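PDB 3FCP: L-Ala-D/L-Glu epimerase, a muconate lactonizing enzyme from Klebsiella pneumoniae subsp. pneumoniae MGH 78578, which belongs to the enolase superfamily, pairing an enolase-type N-terminal domain with a TIM-barrel-like C-terminal domain that holds a magnesium ion. Local coordinates for residues A[269-274]-A[296-302]. Residues are numbered along the deposited sequence; the frame is centred on the assembly and turned at random.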
# COMPACT_ATOMS: atom_id res chain seq x y z
N GLY A 269 -4.65 9.07 -17.50
CA GLY A 269 -4.49 10.02 -18.58
C GLY A 269 -4.67 9.29 -19.90
O GLY A 269 -5.65 8.56 -20.08
N ALA A 270 -3.73 9.46 -20.82
CA ALA A 270 -3.83 8.80 -22.12
C ALA A 270 -2.50 8.23 -22.60
O ALA A 270 -1.44 8.58 -22.08
CB ALA A 270 -4.37 9.80 -23.16
N TYR A 271 -2.59 7.34 -23.58
CA TYR A 271 -1.41 6.72 -24.18
C TYR A 271 -1.24 7.14 -25.64
O TYR A 271 -2.22 7.20 -26.41
CB TYR A 271 -1.49 5.18 -24.15
CG TYR A 271 -1.36 4.51 -22.80
CD1 TYR A 271 -0.86 5.19 -21.69
CD2 TYR A 271 -1.69 3.16 -22.66
CE1 TYR A 271 -0.68 4.54 -20.48
CE2 TYR A 271 -1.52 2.50 -21.44
CZ TYR A 271 -1.01 3.20 -20.36
OH TYR A 271 -0.84 2.56 -19.16
N ALA A 272 -0.00 7.43 -26.02
CA ALA A 272 0.30 7.80 -27.40
C ALA A 272 0.58 6.49 -28.14
O ALA A 272 1.70 5.99 -28.10
CB ALA A 272 1.53 8.71 -27.46
N LEU A 273 -0.43 5.94 -28.80
CA LEU A 273 -0.25 4.70 -29.55
C LEU A 273 0.60 4.98 -30.79
O LEU A 273 0.41 5.99 -31.47
CB LEU A 273 -1.61 4.15 -30.00
CG LEU A 273 -2.71 3.93 -28.97
CD1 LEU A 273 -4.00 3.51 -29.67
CD2 LEU A 273 -2.27 2.87 -27.97
N LYS A 274 1.56 4.10 -31.07
CA LYS A 274 2.41 4.22 -32.26
C LYS A 274 2.69 2.82 -32.77
O LYS A 274 3.13 1.96 -32.00
CB LYS A 274 3.72 4.94 -31.92
CG LYS A 274 3.54 6.41 -31.51
CD LYS A 274 4.87 7.12 -31.33
CE LYS A 274 4.66 8.59 -30.92
NZ LYS A 274 5.95 9.30 -30.79
N ILE A 296 -7.93 4.30 -19.66
CA ILE A 296 -6.92 5.23 -20.19
C ILE A 296 -7.28 5.63 -21.63
O ILE A 296 -7.59 4.78 -22.46
CB ILE A 296 -5.52 4.56 -20.11
CG1 ILE A 296 -5.07 4.53 -18.64
CG2 ILE A 296 -4.51 5.29 -21.01
CD1 ILE A 296 -3.91 3.59 -18.38
N GLY A 297 -7.25 6.94 -21.89
CA GLY A 297 -7.59 7.46 -23.21
C GLY A 297 -6.59 7.14 -24.31
O GLY A 297 -5.45 6.76 -24.03
N LEU A 298 -7.01 7.32 -25.56
CA LEU A 298 -6.18 7.00 -26.71
C LEU A 298 -5.83 8.19 -27.61
O LEU A 298 -6.63 9.11 -27.79
CB LEU A 298 -6.86 5.91 -27.55
CG LEU A 298 -7.30 4.64 -26.79
CD1 LEU A 298 -8.02 3.68 -27.74
CD2 LEU A 298 -6.09 3.97 -26.17
N TYR A 299 -4.64 8.12 -28.21
CA TYR A 299 -4.10 9.14 -29.10
C TYR A 299 -3.33 8.43 -30.22
O TYR A 299 -2.57 7.49 -29.96
CB TYR A 299 -3.14 10.05 -28.32
CG TYR A 299 -2.43 11.13 -29.12
CD1 TYR A 299 -3.12 12.23 -29.64
CD2 TYR A 299 -1.04 11.12 -29.24
CE1 TYR A 299 -2.45 13.29 -30.25
CE2 TYR A 299 -0.35 12.17 -29.85
CZ TYR A 299 -1.06 13.25 -30.34
OH TYR A 299 -0.38 14.33 -30.86
N GLY A 300 -3.53 8.87 -31.47
CA GLY A 300 -2.84 8.28 -32.61
C GLY A 300 -1.49 8.93 -32.85
O GLY A 300 -1.41 9.98 -33.48
N GLY A 301 -0.43 8.30 -32.35
CA GLY A 301 0.90 8.86 -32.48
C GLY A 301 1.69 8.54 -33.73
O GLY A 301 1.34 7.63 -34.48
N THR A 302 2.78 9.29 -33.94
CA THR A 302 3.63 9.11 -35.12
C THR A 302 5.11 9.20 -34.79
O THR A 302 5.50 9.73 -33.74
CB THR A 302 3.36 10.21 -36.19
OG1 THR A 302 3.96 9.83 -37.44
CG2 THR A 302 3.94 11.56 -35.75
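I296 lays its CG2 methyl over the ring of Y271, a CH-pi contact 3.7 Å from the centroid and 11° off the ring normal. With CG2 anti to the backbone N, the other branch of this beta-branched residue runs toward the phenol end, where I296 CD1 lies 3.5 Å from Y271 CZ; Y271 OH is hydrogen-bonded to G259 O. On the same face of the sheet as Y271, L273 CD1 meets L298 CD2. On the opposite face, made by A270, A272 and Y299, the small A272 puts its CB in plane at the edge of the Y299 ring, 3.9 Å from Y299 CD2. G297, with no side chain, lets the backbones come close beside A270 (CA to CA 4.1 Å). Backbone hydrogen bonds join the two parallel strands: G297 N to G269 O, Y271 N to G297 O, L273 N to Y299 O and G301 N to L273 O. At the polar edge the extended K274 chain passes the bare G301 backbone, K274 CG packing 3.6 Å from G301 C, and K274 NZ makes a weak bond to T302 O (3.0 Å) besides its bond to D250, a magnesium ligand. This beta-alpha-beta unit of the barrel connects through helices 275-278 and 283-294; L287 and A291 cover Y271, and strand 246-249 flanks 270-273.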